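Local structure of D-isomer specific 2-hydroxyacid dehydrogenase NAD-binding (Xanthobacter autotrophicus, 4XA8) at the interface of chains A and B. The protein is a D-isomer specific 2-hydroxyacid dehydrogenase, an oxidoreductase that binds NADPH and probably uses nicotinamide cofactors to interconvert D-2-hydroxyacids and 2-oxoacids. Sequence-based numbering; all coordinates share one arbitrary frame. Chains: chain A/B, D-isomer specific 2-hydroxyacid dehydrogenase NAD-binding.

Contacts 1 and 2 lie about 28 Å apart, measured between the centres of their C-alpha atoms, within one two-fold symmetric interface, so each recurs with the chains exchanged. Both set the stretch after helix 122-130 of one subunit against Pro282 of the other, through B:Trp134 in contact 1 and A:His135 in contact 2; B:Tyr136 reaches A:Ala15 instead. Contact 2 adds A:Ile122 and A:Phe125 from the helix itself. By symmetry, Pro282 meets Trp134 on its CB and Phe125 on its CG and CD. This reciprocal embrace is consistent with the dimers common in this dehydrogenase family, although the crystal alone does not prove the dimer in solution.

Contact 1: the interface of chains A and B. Residues chain A 15-16, 264-266, 273, 282; chain B 134, 136.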
loop_
_atom_site.group_PDB
_atom_site.type_symbol
_atom_site.label_atom_id
_atom_site.label_comp_id
_atom_site.label_asym_id
_atom_site.label_seq_id
_atom_site.Cartn_x
_atom_site.Cartn_y
_atom_site.Cartn_z
ATOM N N ALA A 15 3.124 23.344 13.679
ATOM C CA ALA A 15 2.851 22.267 14.671
ATOM C C ALA A 15 2.915 20.876 14.037
ATOM O O ALA A 15 2.833 19.864 14.759
ATOM C CB ALA A 15 1.484 22.483 15.304
ATOM N N VAL A 16 3.058 20.815 12.708
ATOM C CA VAL A 16 2.990 19.535 11.976
ATOM C C VAL A 16 4.274 19.244 11.165
ATOM O O VAL A 16 4.291 18.343 10.351
ATOM C CB VAL A 16 1.692 19.414 11.116
ATOM C CG1 VAL A 16 0.457 19.498 11.984
ATOM C CG2 VAL A 16 1.613 20.503 10.057
ATOM N N GLU A 264 -5.252 19.779 13.922
ATOM C CA GLU A 264 -3.983 19.031 13.790
ATOM C C GLU A 264 -2.836 19.680 14.560
ATOM O O GLU A 264 -2.656 20.912 14.497
ATOM C CB GLU A 264 -3.586 18.977 12.317
ATOM C CG GLU A 264 -4.578 18.247 11.419
ATOM C CD GLU A 264 -4.184 18.308 9.951
ATOM O OE1 GLU A 264 -3.186 18.994 9.652
ATOM O OE2 GLU A 264 -4.873 17.713 9.080
ATOM N N PRO A 265 -2.020 18.917 15.276
ATOM C CA PRO A 265 -2.157 17.482 15.475
ATOM C C PRO A 265 -3.532 17.108 16.061
ATOM O O PRO A 265 -4.119 17.870 16.844
ATOM C CB PRO A 265 -1.058 17.161 16.451
ATOM C CG PRO A 265 -0.114 18.324 16.451
ATOM C CD PRO A 265 -0.839 19.498 15.930
ATOM N N LEU A 266 -4.034 15.961 15.683
ATOM C CA LEU A 266 -5.335 15.464 16.167
ATOM C C LEU A 266 -5.407 15.391 17.678
ATOM O O LEU A 266 -4.589 14.726 18.298
ATOM C CB LEU A 266 -5.599 14.081 15.598
ATOM C CG LEU A 266 -6.953 13.440 15.907
ATOM C CD1 LEU A 266 -8.091 14.204 15.306
ATOM C CD2 LEU A 266 -6.973 11.968 15.493
ATOM N N TRP A 273 -8.652 7.919 17.369
ATOM C CA TRP A 273 -7.415 7.218 17.750
ATOM C C TRP A 273 -7.661 5.746 18.131
ATOM O O TRP A 273 -6.910 4.856 17.711
ATOM C CB TRP A 273 -6.697 7.879 18.927
ATOM C CG TRP A 273 -6.104 9.231 18.724
ATOM C CD1 TRP A 273 -6.577 10.401 19.228
ATOM C CD2 TRP A 273 -4.900 9.560 18.010
ATOM N NE1 TRP A 273 -5.752 11.443 18.863
ATOM C CE2 TRP A 273 -4.716 10.947 18.117
ATOM C CE3 TRP A 273 -3.946 8.806 17.297
ATOM C CZ2 TRP A 273 -3.614 11.594 17.555
ATOM C CZ3 TRP A 273 -2.884 9.453 16.711
ATOM C CH2 TRP A 273 -2.720 10.833 16.852
ATOM N N PRO A 282 -0.348 10.906 10.110
ATOM C CA PRO A 282 -0.297 12.317 10.427
ATOM C C PRO A 282 0.287 13.149 9.295
ATOM O O PRO A 282 1.481 13.464 9.329
ATOM C CB PRO A 282 0.590 12.345 11.686
ATOM C CG PRO A 282 1.367 11.071 11.647
ATOM C CD PRO A 282 0.842 10.188 10.579
ATOM N N TRP B 134 0.660 11.617 17.915
ATOM C CA TRP B 134 0.979 12.133 16.600
ATOM C C TRP B 134 2.520 12.071 16.435
ATOM O O TRP B 134 3.267 12.745 17.183
ATOM C CB TRP B 134 0.465 13.546 16.572
ATOM C CG TRP B 134 0.602 14.221 15.269
ATOM C CD1 TRP B 134 1.698 14.868 14.796
ATOM C CD2 TRP B 134 -0.432 14.414 14.302
ATOM N NE1 TRP B 134 1.445 15.407 13.575
ATOM C CE2 TRP B 134 0.132 15.148 13.242
ATOM C CE3 TRP B 134 -1.771 14.000 14.211
ATOM C CZ2 TRP B 134 -0.585 15.472 12.100
ATOM C CZ3 TRP B 134 -2.495 14.338 13.063
ATOM C CH2 TRP B 134 -1.910 15.051 12.026
ATOM N N TYR B 136 6.178 12.280 14.484
ATOM C CA TYR B 136 6.958 13.092 13.502
ATOM C C TYR B 136 8.164 12.275 12.947
ATOM O O TYR B 136 8.996 11.793 13.729
ATOM C CB TYR B 136 7.491 14.357 14.190
ATOM C CG TYR B 136 6.436 15.257 14.752
ATOM C CD1 TYR B 136 5.974 15.114 16.051
ATOM C CD2 TYR B 136 5.916 16.298 13.987
ATOM C CE1 TYR B 136 4.993 15.944 16.555
ATOM C CE2 TYR B 136 4.949 17.128 14.473
ATOM C CZ TYR B 136 4.465 16.954 15.737
ATOM O OH TYR B 136 3.496 17.819 16.184
HETATM O O HOH W 1 3.056 16.113 11.228
#
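With CG anti to the backbone N (chi1 -176°) and chi2 at -84°, the indole of B:Trp134 slides between A:Pro265 and A:Pro282, while CG of B:Tyr136 stands anti to the carbonyl carbon and points the phenol to A:Ala15. In this D-2-hydroxyacid dehydrogenase family the partner loops belong to the active-site region: A:Glu264, at the family's catalytic glutamate position, is joined by a cis peptide to A:Pro265, and A:Pro282 directly precedes the catalytic histidine position. CB of A:Pro282 sits over one indole face, 3.3 Å from the centroid of the six-membered ring. On the opposite face, CA of A:Pro265 lies 3.7 Å from that centroid and its CB covers the five-membered ring. The indole is thus clamped from both sides by CH-pi contacts. CH2 at the rim of A:Trp273 packs 3.9 Å from CA of B:Trp134, flanking its backbone. The indole NE1 is satisfied by water 1 at 2.9 Å, which also meets the carbonyl O of A:Val16 at 2.7 Å. Replacing B:Trp134 by an alanine is likely to open a gap between the two prolines and to leave water 1 without its indole N-H. The B:Tyr136 hydroxyl OH donates to O of A:Ala15 at 2.6 Å, nearly along the C=O axis (161° at the oxygen), with the acceptor in the plane of the phenol ring. CD1 of B:Trp134 rests against a face of that same ring, coupling the two aromatic groups.

Contact 2: the interface of chains A and B. Residues chain A 120, 122, 125, 135; chain B 281-282, 284.
A:Phe125 and B:Leu284 approach from opposite directions, and the leucine's forked end comes down on a face of the phenyl ring. The ring projects from helix 122-130 of a D-2-hydroxyacid dehydrogenase subunit towards the partner's loop around 281-284, which holds the family's catalytic histidine position between B:Pro282 and B:Leu284. CD1 of B:Leu284 stands over the face, displaced towards the rim and 3.9 Å from the centroid of the A:Phe125 ring, in a CH-pi contact. The other branch, CD2, reaches the far end of the ring at CZ, 3.5 Å away. B:Pro282 approaches from the same side of the ring but along its CD1-CE1 border: CD of the proline lies 3.4 Å from CD1 of A:Phe125, while its CG touches CE1. Leucine and proline therefore cover the same face of the phenyl group, the leucine over the CD2-CE2-CZ part and the proline above and beyond the CD1-CE1 border. The backbone oxygens of A:Arg120 and A:His135 lie at the ring's edge, in its plane. From the start of the same helix, A:Ile122 crosses B:Leu284 obliquely and sets its CD1 against the leucine's CD1.

The polar grip is on the leucine's backbone. The chain of A:Arg120 bends at chi2 and chi3 (-53° and -49°), which turns the edge of the guanidinium towards the carbonyl of B:Leu284. NH2 donates to that O at 2.7 Å, in the carbonyl plane and on a lone pair; NH1 adds only a weak bond to the same oxygen. This hydrogen-bonded clasp probably helps to fix the leucine's main chain while its side chain packs on the phenyl ring. Beyond the proline, water 2 joins the two backbones, 2.8 Å from O of A:His135 and 2.8 Å from O of B:Pro282.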
loop_
_atom_site.group_PDB
_atom_site.type_symbol
_atom_site.label_atom_id
_atom_site.label_comp_id
_atom_site.label_asym_id
_atom_site.label_seq_id
_atom_site.Cartn_x
_atom_site.Cartn_y
_atom_site.Cartn_z
ATOM N N ARG A 120 -7.537 -4.999 -0.364
ATOM C CA ARG A 120 -7.096 -6.347 0.045
ATOM C C ARG A 120 -7.516 -6.715 1.462
ATOM O O ARG A 120 -7.152 -7.774 1.933
ATOM C CB ARG A 120 -5.594 -6.499 -0.150
ATOM C CG ARG A 120 -5.106 -6.228 -1.575
ATOM C CD ARG A 120 -5.839 -7.019 -2.628
ATOM N NE ARG A 120 -5.900 -8.423 -2.272
ATOM C CZ ARG A 120 -4.977 -9.353 -2.564
ATOM N NH1 ARG A 120 -3.875 -9.071 -3.282
ATOM N NH2 ARG A 120 -5.193 -10.606 -2.144
ATOM N N ILE A 122 -6.644 -5.451 4.290
ATOM C CA ILE A 122 -5.528 -5.492 5.239
ATOM C C ILE A 122 -5.955 -5.216 6.711
ATOM O O ILE A 122 -5.406 -5.838 7.614
ATOM C CB ILE A 122 -4.358 -4.597 4.771
ATOM C CG1 ILE A 122 -3.787 -5.120 3.410
ATOM C CG2 ILE A 122 -3.255 -4.479 5.790
ATOM C CD1 ILE A 122 -3.397 -6.573 3.325
ATOM N N PHE A 125 -6.953 -8.498 8.283
ATOM C CA PHE A 125 -5.746 -9.294 8.512
ATOM C C PHE A 125 -4.874 -8.807 9.641
ATOM O O PHE A 125 -4.311 -9.628 10.360
ATOM C CB PHE A 125 -4.955 -9.482 7.209
ATOM C CG PHE A 125 -5.725 -10.229 6.189
ATOM C CD1 PHE A 125 -6.023 -11.589 6.366
ATOM C CD2 PHE A 125 -6.192 -9.610 5.068
ATOM C CE1 PHE A 125 -6.765 -12.280 5.403
ATOM C CE2 PHE A 125 -6.964 -10.270 4.128
ATOM C CZ PHE A 125 -7.238 -11.619 4.288
ATOM N N HIS A 135 -6.675 -15.917 8.793
ATOM C CA HIS A 135 -7.961 -15.469 8.292
ATOM C C HIS A 135 -8.188 -15.874 6.844
ATOM O O HIS A 135 -7.292 -15.750 6.027
ATOM C CB HIS A 135 -8.050 -13.935 8.371
ATOM C CG HIS A 135 -9.424 -13.408 8.093
ATOM N ND1 HIS A 135 -10.500 -13.715 8.870
ATOM C CD2 HIS A 135 -9.902 -12.627 7.098
ATOM C CE1 HIS A 135 -11.588 -13.160 8.378
ATOM N NE2 HIS A 135 -11.254 -12.501 7.296
ATOM N N THR B 281 0.563 -11.840 6.537
ATOM C CA THR B 281 -0.545 -11.937 5.617
ATOM C C THR B 281 -0.729 -13.397 5.156
ATOM O O THR B 281 0.228 -14.092 4.833
ATOM C CB THR B 281 -0.452 -10.964 4.417
ATOM O OG1 THR B 281 0.729 -11.155 3.623
ATOM C CG2 THR B 281 -0.533 -9.453 4.876
ATOM N N PRO B 282 -1.971 -13.849 5.058
ATOM C CA PRO B 282 -2.031 -15.273 4.807
ATOM C C PRO B 282 -2.218 -15.600 3.333
ATOM O O PRO B 282 -3.351 -15.838 2.903
ATOM C CB PRO B 282 -3.241 -15.711 5.656
ATOM C CG PRO B 282 -4.043 -14.469 5.863
ATOM C CD PRO B 282 -3.284 -13.287 5.392
ATOM N N LEU B 284 -1.959 -13.817 0.458
ATOM C CA LEU B 284 -2.746 -12.857 -0.261
ATOM C C LEU B 284 -2.150 -12.432 -1.573
ATOM O O LEU B 284 -2.851 -11.865 -2.407
ATOM C CB LEU B 284 -2.912 -11.581 0.562
ATOM C CG LEU B 284 -3.560 -11.765 1.925
ATOM C CD1 LEU B 284 -3.685 -10.361 2.545
ATOM C CD2 LEU B 284 -4.899 -12.459 1.813
HETATM O O HOH W 2 -6.060 -16.319 3.542
#